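Local structure of dihydroxyacetone kinase (Citrobacter freundii, 1UN8) at residues A[168-171]-A[172-176]; A[411-414]-A[415-419]; A[421-424]-A[425-428]. The protein catalyses the ATP-dependent phosphorylation of dihydroxyacetone to dihydroxyacetone phosphate, using a divalent metal cation such as magnesium or calcium. All coordinates share one frame; numbering follows the deposited sequence.

Interaction 1. Residues A[168-171]-A[172-176]; sequences RGYN and LATVL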
loop_
_atom_site.group_PDB
_atom_site.type_symbol
_atom_site.label_atom_id
_atom_site.label_comp_id
_atom_site.label_asym_id
_atom_site.label_seq_id
_atom_site.Cartn_x
_atom_site.Cartn_y
_atom_site.Cartn_z
ATOM N N ARG A 168 30.941 8.316 0.551
ATOM C CA ARG A 168 31.927 9.377 0.488
ATOM C C ARG A 168 33.286 8.992 1.060
ATOM O O ARG A 168 34.039 9.840 1.523
ATOM C CB ARG A 168 31.364 10.618 1.176
ATOM C CG ARG A 168 30.157 11.140 0.427
ATOM C CD ARG A 168 29.430 12.279 1.109
ATOM N NE ARG A 168 28.396 12.803 0.219
ATOM C CZ ARG A 168 27.350 12.101 -0.218
ATOM N NH1 ARG A 168 27.182 10.836 0.160
ATOM N NH2 ARG A 168 26.484 12.659 -1.058
ATOM N N GLY A 169 33.581 7.696 1.023
ATOM C CA GLY A 169 34.855 7.190 1.485
ATOM C C GLY A 169 35.281 7.325 2.935
ATOM O O GLY A 169 36.445 7.045 3.246
ATOM N N TYR A 170 34.393 7.747 3.832
ATOM C CA TYR A 170 34.798 7.852 5.229
ATOM C C TYR A 170 35.119 6.456 5.758
ATOM O O TYR A 170 34.660 5.460 5.211
ATOM C CB TYR A 170 33.702 8.486 6.070
ATOM C CG TYR A 170 33.487 9.958 5.803
ATOM C CD1 TYR A 170 32.758 10.384 4.695
ATOM C CD2 TYR A 170 33.985 10.926 6.686
ATOM C CE1 TYR A 170 32.516 11.745 4.471
ATOM C CE2 TYR A 170 33.758 12.284 6.481
ATOM C CZ TYR A 170 33.017 12.694 5.371
ATOM O OH TYR A 170 32.762 14.042 5.171
ATOM N N ASN A 171 35.910 6.374 6.819
ATOM C CA ASN A 171 36.290 5.067 7.353
ATOM C C ASN A 171 35.213 4.394 8.199
ATOM O O ASN A 171 34.299 5.049 8.712
ATOM C CB ASN A 171 37.588 5.177 8.168
ATOM C CG ASN A 171 37.458 6.115 9.364
ATOM O OD1 ASN A 171 36.613 5.912 10.239
ATOM N ND2 ASN A 171 38.296 7.145 9.407
ATOM N N LEU A 172 35.342 3.078 8.337
ATOM C CA LEU A 172 34.407 2.276 9.112
ATOM C C LEU A 172 34.042 2.932 10.435
ATOM O O LEU A 172 32.868 3.092 10.764
ATOM C CB LEU A 172 35.013 0.901 9.382
ATOM C CG LEU A 172 34.170 -0.093 10.177
ATOM C CD1 LEU A 172 32.767 -0.167 9.588
ATOM C CD2 LEU A 172 34.841 -1.464 10.143
ATOM N N ALA A 173 35.059 3.310 11.194
ATOM C CA ALA A 173 34.855 3.934 12.490
ATOM C C ALA A 173 33.917 5.126 12.395
ATOM O O ALA A 173 33.073 5.332 13.266
ATOM C CB ALA A 173 36.196 4.369 13.074
ATOM N N THR A 174 34.077 5.915 11.340
ATOM C CA THR A 174 33.247 7.101 11.144
ATOM C C THR A 174 31.821 6.713 10.757
ATOM O O THR A 174 30.848 7.303 11.234
ATOM C CB THR A 174 33.858 8.012 10.062
ATOM O OG1 THR A 174 35.180 8.385 10.471
ATOM C CG2 THR A 174 33.018 9.282 9.872
ATOM N N VAL A 175 31.704 5.721 9.887
ATOM C CA VAL A 175 30.401 5.249 9.462
ATOM C C VAL A 175 29.634 4.839 10.719
ATOM O O VAL A 175 28.530 5.324 10.978
ATOM C CB VAL A 175 30.540 4.041 8.514
ATOM C CG1 VAL A 175 29.165 3.557 8.082
ATOM C CG2 VAL A 175 31.371 4.429 7.297
ATOM N N LEU A 176 30.237 3.957 11.506
ATOM C CA LEU A 176 29.627 3.476 12.736
ATOM C C LEU A 176 29.254 4.624 13.662
ATOM O O LEU A 176 28.135 4.695 14.157
ATOM C CB LEU A 176 30.586 2.522 13.451
ATOM C CG LEU A 176 30.261 2.068 14.877
ATOM C CD1 LEU A 176 28.945 1.317 14.899
ATOM C CD2 LEU A 176 31.386 1.169 15.388
#
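Asn-171 is the N-cap of helix 172-184, and its side chain closes the first turn on Thr-174. Its OD1 accepts twice from that one residue: from Thr-174 N at 2.8 Å and from Thr-174 OG1 at 2.9 Å. Neither donor lies flat with the amide; the N-H is tilted from its plane, the hydroxyl stands well above it, and both come from the same face. The first torsion of Asn-171 explains the reach, because chi1 of 61° tucks CG between backbone N and carbonyl carbon and folds the amide back over the helix start. The backbone carbonyl works beside it: Asn-171 O receives Val-175 N at 2.9 Å in a fairly straight i+4 bond and Thr-174 N in a weak one. Just before the cap, Thr-174 CG2 lies 3.7 Å from Tyr-170 CD2, the two side chains crossing obliquely, and the Tyr-170 ring meets Phe-165 edge to face. Gly-169, with positive phi, completes the Schellman motif ending the preceding helix. The chemistry implies that Asn-171 OD1 supplies Thr-174 N, in the first turn, with an acceptor better placed than the weakly bonded Asn-171 O, while Thr-174 OG1 restrains the rotation of the same amide.

Interaction 2. Residues A[411-414]-A[415-419]; sequences NNLA and TLFAL. With MYY ((2R)-3-(phosphonooxy)-2-(tetradecanoyloxy)propyl palmitate), chain C.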
loop_
_atom_site.group_PDB
_atom_site.type_symbol
_atom_site.label_atom_id
_atom_site.label_comp_id
_atom_site.label_asym_id
_atom_site.label_seq_id
_atom_site.Cartn_x
_atom_site.Cartn_y
_atom_site.Cartn_z
ATOM N N ASN A 411 -42.947 32.916 -24.094
ATOM C CA ASN A 411 -42.768 33.410 -25.451
ATOM C C ASN A 411 -41.412 33.120 -26.085
ATOM O O ASN A 411 -41.147 33.527 -27.219
ATOM C CB ASN A 411 -43.058 34.907 -25.502
ATOM C CG ASN A 411 -43.620 35.332 -26.840
ATOM O OD1 ASN A 411 -44.617 34.774 -27.310
ATOM N ND2 ASN A 411 -42.986 36.317 -27.465
ATOM N N ASN A 412 -40.561 32.406 -25.359
ATOM C CA ASN A 412 -39.244 32.057 -25.867
ATOM C C ASN A 412 -38.899 30.642 -25.445
ATOM O O ASN A 412 -38.412 30.422 -24.333
ATOM C CB ASN A 412 -38.190 33.025 -25.330
ATOM C CG ASN A 412 -36.798 32.734 -25.870
ATOM O OD1 ASN A 412 -35.865 33.500 -25.643
ATOM N ND2 ASN A 412 -36.652 31.620 -26.584
ATOM N N LEU A 413 -39.143 29.688 -26.343
ATOM C CA LEU A 413 -38.871 28.279 -26.065
ATOM C C LEU A 413 -37.460 28.009 -25.571
ATOM O O LEU A 413 -37.278 27.315 -24.565
ATOM C CB LEU A 413 -39.148 27.417 -27.301
ATOM C CG LEU A 413 -40.612 27.028 -27.527
ATOM C CD1 LEU A 413 -40.689 26.037 -28.676
ATOM C CD2 LEU A 413 -41.195 26.389 -26.261
ATOM N N ALA A 414 -36.467 28.559 -26.271
ATOM C CA ALA A 414 -35.068 28.362 -25.892
ATOM C C ALA A 414 -34.865 28.616 -24.402
ATOM O O ALA A 414 -34.389 27.754 -23.671
ATOM C CB ALA A 414 -34.173 29.281 -26.704
ATOM N N THR A 415 -35.243 29.803 -23.956
ATOM C CA THR A 415 -35.104 30.168 -22.554
ATOM C C THR A 415 -36.043 29.334 -21.690
ATOM O O THR A 415 -35.700 28.980 -20.560
ATOM C CB THR A 415 -35.394 31.665 -22.362
ATOM O OG1 THR A 415 -34.552 32.416 -23.248
ATOM C CG2 THR A 415 -35.106 32.092 -20.929
ATOM N N LEU A 416 -37.221 29.016 -22.221
ATOM C CA LEU A 416 -38.174 28.200 -21.478
ATOM C C LEU A 416 -37.581 26.838 -21.194
ATOM O O LEU A 416 -37.606 26.373 -20.056
ATOM C CB LEU A 416 -39.474 28.005 -22.254
ATOM C CG LEU A 416 -40.452 27.078 -21.523
ATOM C CD1 LEU A 416 -40.904 27.730 -20.213
ATOM C CD2 LEU A 416 -41.644 26.778 -22.415
ATOM N N PHE A 417 -37.053 26.193 -22.227
ATOM C CA PHE A 417 -36.452 24.877 -22.052
ATOM C C PHE A 417 -35.295 24.980 -21.067
ATOM O O PHE A 417 -35.196 24.196 -20.118
ATOM C CB PHE A 417 -35.957 24.314 -23.396
ATOM C CG PHE A 417 -37.050 23.708 -24.251
ATOM C CD1 PHE A 417 -36.730 22.984 -25.397
ATOM C CD2 PHE A 417 -38.394 23.859 -23.913
ATOM C CE1 PHE A 417 -37.727 22.422 -26.187
ATOM C CE2 PHE A 417 -39.395 23.299 -24.697
ATOM C CZ PHE A 417 -39.060 22.578 -25.837
ATOM N N ALA A 418 -34.429 25.963 -21.291
ATOM C CA ALA A 418 -33.283 26.179 -20.420
ATOM C C ALA A 418 -33.743 26.338 -18.969
ATOM O O ALA A 418 -33.072 25.886 -18.045
ATOM C CB ALA A 418 -32.515 27.418 -20.868
ATOM N N LEU A 419 -34.892 26.975 -18.770
ATOM C CA LEU A 419 -35.403 27.175 -17.421
ATOM C C LEU A 419 -35.895 25.869 -16.804
ATOM O O LEU A 419 -35.654 25.601 -15.625
ATOM C CB LEU A 419 -36.536 28.198 -17.426
ATOM C CG LEU A 419 -37.146 28.390 -16.037
ATOM C CD1 LEU A 419 -36.066 28.868 -15.069
ATOM C CD2 LEU A 419 -38.293 29.384 -16.117
HETATM C C38 MYY C . -40.771 15.227 -15.990
HETATM C C37 MYY C . -41.526 16.559 -16.025
HETATM C C36 MYY C . -41.307 17.285 -17.354
HETATM C C35 MYY C . -42.087 18.602 -17.410
HETATM C C34 MYY C . -41.972 19.255 -18.791
HETATM C C33 MYY C . -42.748 20.571 -18.901
HETATM C C32 MYY C . -42.576 21.209 -20.285
HETATM C C31 MYY C . -43.258 20.393 -21.385
HETATM C C30 MYY C . -42.781 20.735 -22.802
HETATM C C29 MYY C . -43.301 22.057 -23.377
HETATM C C28 MYY C . -43.082 22.083 -24.893
HETATM C C27 MYY C . -43.611 23.347 -25.578
HETATM C C26 MYY C . -43.686 23.193 -27.101
HETATM C C25 MYY C . -44.202 24.476 -27.765
HETATM C C24 MYY C . -45.074 24.224 -28.995
HETATM C C23 MYY C . -44.363 24.319 -30.353
HETATM O O10 MYY C . -43.152 24.116 -30.453
HETATM O O8 MYY C . -45.103 24.649 -31.445
HETATM C C6 MYY C . -44.343 24.624 -32.668
HETATM C C5 MYY C . -44.512 23.278 -33.363
HETATM C C4 MYY C . -45.105 23.452 -34.771
HETATM O O6 MYY C . -46.225 24.353 -34.818
HETATM P P MYY C . -47.718 23.950 -34.345
HETATM O O4 MYY C . -47.588 23.314 -32.867
HETATM O O3 MYY C . -48.479 25.362 -34.169
HETATM O O5 MYY C . -48.436 23.064 -35.292
HETATM O O7 MYY C . -45.240 22.371 -32.511
HETATM C C7 MYY C . -44.978 21.067 -32.810
HETATM O O9 MYY C . -44.235 20.762 -33.740
HETATM C C8 MYY C . -45.666 19.982 -31.972
HETATM C C9 MYY C . -44.630 19.105 -31.269
HETATM C C10 MYY C . -44.869 19.046 -29.758
HETATM C C11 MYY C . -43.847 18.157 -29.045
HETATM C C12 MYY C . -44.068 18.183 -27.532
HETATM C C13 MYY C . -43.010 17.371 -26.781
HETATM C C14 MYY C . -43.111 17.699 -25.291
HETATM C C15 MYY C . -41.988 17.074 -24.460
HETATM C C16 MYY C . -42.300 15.638 -24.039
HETATM C C17 MYY C . -41.404 15.250 -22.861
HETATM C C18 MYY C . -41.989 14.060 -22.096
HETATM C C19 MYY C . -41.271 13.848 -20.761
HETATM C C20 MYY C . -41.978 12.785 -19.917
#
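Leu-413, Ala-414 and Thr-415, in the first turn of helix 413-427, carry most of this contact. Leu-413 reaches the bound phospholipid. Its CD1 lies 3.6 Å from MYY O10, an ester carbonyl oxygen, and CD2 approaches the acyl carbon C25. The same CD2 is 3.9 Å from Leu-416 CD2 and equally far from Phe-417 CE2, so one methyl joins i+3 and i+4 neighbours to the lipid. A chi1 of -82° sets Leu-413 CG anti to its own carbonyl carbon and so carries both methyls to the lipid, with CD2 also reaching Leu-416 and Phe-417. Phe-417 offers the lipid its ring edge, CE2 being 3.9 Å from MYY C28, close to the ring plane. Thr-415 acts at the helix start: its OG1 donates to Asn-412 OD1 over 2.9 Å, well above the plane of that amide and off the lone-pair positions. Asn-412, the N-cap residue, also accepts Leu-416 N through its backbone O at 2.8 Å. Ala-414 contributes chiefly its carbonyl, Ala-414 O taking Ala-418 N at 3.0 Å in the regular i+4 pattern. In the helical barrel, helix 430-448 packs on Leu-413, Ala-414 and Phe-417, whose ring meets Phe-440 edge to face; Val-453 and Leu-457 of helix 453-468 adjoin Leu-413 and Phe-417, and Ala-418 packs on Arg-127 of the second subunit.

Interaction 3. Residues A[421-424]-A[425-428]; sequences GERL and TVVM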
loop_
_atom_site.group_PDB
_atom_site.type_symbol
_atom_site.label_atom_id
_atom_site.label_comp_id
_atom_site.label_asym_id
_atom_site.label_seq_id
_atom_site.Cartn_x
_atom_site.Cartn_y
_atom_site.Cartn_z
ATOM N N GLY A 421 -34.928 22.900 -17.752
ATOM C CA GLY A 421 -33.730 22.105 -17.574
ATOM C C GLY A 421 -33.040 22.415 -16.263
ATOM O O GLY A 421 -32.481 21.534 -15.605
ATOM N N GLU A 422 -33.093 23.680 -15.874
ATOM C CA GLU A 422 -32.465 24.106 -14.640
ATOM C C GLU A 422 -33.270 23.704 -13.415
ATOM O O GLU A 422 -32.710 23.309 -12.401
ATOM C CB GLU A 422 -32.292 25.621 -14.647
ATOM C CG GLU A 422 -31.505 26.165 -13.463
ATOM C CD GLU A 422 -31.663 27.671 -13.302
ATOM O OE1 GLU A 422 -32.743 28.120 -12.844
ATOM O OE2 GLU A 422 -30.707 28.404 -13.641
ATOM N N ARG A 423 -34.587 23.784 -13.517
ATOM C CA ARG A 423 -35.447 23.476 -12.385
ATOM C C ARG A 423 -35.774 22.008 -12.073
ATOM O O ARG A 423 -36.007 21.664 -10.919
ATOM C CB ARG A 423 -36.754 24.261 -12.534
ATOM C CG ARG A 423 -36.590 25.777 -12.562
ATOM C CD ARG A 423 -37.141 26.418 -11.294
ATOM N NE ARG A 423 -36.259 26.213 -10.148
ATOM C CZ ARG A 423 -36.682 26.023 -8.900
ATOM N NH1 ARG A 423 -37.983 26.004 -8.630
ATOM N NH2 ARG A 423 -35.801 25.852 -7.921
ATOM N N LEU A 424 -35.787 21.142 -13.078
ATOM C CA LEU A 424 -36.141 19.746 -12.841
ATOM C C LEU A 424 -35.312 18.997 -11.797
ATOM O O LEU A 424 -35.880 18.443 -10.859
ATOM C CB LEU A 424 -36.158 18.974 -14.167
ATOM C CG LEU A 424 -37.249 19.410 -15.160
ATOM C CD1 LEU A 424 -37.291 18.458 -16.349
ATOM C CD2 LEU A 424 -38.604 19.438 -14.460
ATOM N N THR A 425 -33.989 18.976 -11.940
ATOM C CA THR A 425 -33.139 18.264 -10.977
ATOM C C THR A 425 -33.317 18.753 -9.546
ATOM O O THR A 425 -33.084 18.007 -8.589
ATOM C CB THR A 425 -31.648 18.393 -11.306
ATOM O OG1 THR A 425 -31.347 19.760 -11.599
ATOM C CG2 THR A 425 -31.280 17.517 -12.479
ATOM N N VAL A 426 -33.720 20.009 -9.396
ATOM C CA VAL A 426 -33.915 20.566 -8.067
ATOM C C VAL A 426 -35.131 19.946 -7.393
ATOM O O VAL A 426 -35.147 19.743 -6.180
ATOM C CB VAL A 426 -34.103 22.095 -8.131
ATOM C CG1 VAL A 426 -34.435 22.653 -6.746
ATOM C CG2 VAL A 426 -32.839 22.739 -8.677
ATOM N N VAL A 427 -36.151 19.637 -8.185
ATOM C CA VAL A 427 -37.371 19.057 -7.649
ATOM C C VAL A 427 -37.455 17.544 -7.860
ATOM O O VAL A 427 -38.167 16.846 -7.139
ATOM C CB VAL A 427 -38.592 19.739 -8.281
ATOM C CG1 VAL A 427 -39.874 19.100 -7.766
ATOM C CG2 VAL A 427 -38.568 21.221 -7.952
ATOM N N MET A 428 -36.731 17.047 -8.855
ATOM C CA MET A 428 -36.706 15.623 -9.161
ATOM C C MET A 428 -35.406 15.016 -8.666
ATOM O O MET A 428 -34.324 15.356 -9.160
ATOM C CB MET A 428 -36.800 15.394 -10.665
ATOM C CG MET A 428 -38.172 15.027 -11.175
ATOM S SD MET A 428 -38.059 14.415 -12.868
ATOM C CE MET A 428 -37.714 15.968 -13.769
#
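Met-428 CE lies against the whole side chain of Leu-424, 3.4 Å from Leu-424 CB and 3.6 Å from each of the methyls CD1 and CD2. The two side chains run side by side in the same direction. A bend at the last torsion of Met-428, chi3 -73°, turns the terminal methyl back onto the leucine. The backbone beneath them marks the end of helix 413-427, since Met-428 is the first residue to leave helical phi and psi. Here Leu-424 O accepts two amides: Met-428 N at 2.6 Å, almost in line with the carbonyl, and Val-427 N at 2.9 Å, above the carbonyl plane. Arg-423 O shows the same i+3 and i+4 pairing, but both its bonds, to Val-426 N at 3.2 Å and to Val-427 N at 3.4 Å, are weak. The helix belongs to the eight-helix barrel that encloses the phospholipid, and Met-428, a residue of that pocket, touches the lipid. Ala-395 of helix 388-404 packs on both Leu-424 and Met-428, as does Met-436 of helix 430-448. On another side, the chain of Arg-423, bent at chi2 and chi3, brings NH2 to 3.7 Å from Val-426 CG1, and its NH1 forms a salt bridge with Glu-398. Thr-425 packs on Leu-120 of the second subunit.

Interactions 2 and 3 share helix 413-427, near its start and at its end, with centres about 14 Å apart. Both meet the phospholipid pocket: Leu-413 and Phe-417 belong to it in interaction 2, and in interaction 3 the side chain of Met-428 is about 4 Å from the lipid. That side chain is also about 5 Å from that of Ser-432 and about 8 Å from that of Thr-388, two ATP-binding residues. Interaction 1 lies in the DhaK domain, away from the substrate, ATP and lipid sites, its centre about 80 Å from that of interaction 2 and about 72 Å from that of interaction 3. Interactions 1 and 2 both have an asparagine N-cap, whereas interaction 3 ends a helix.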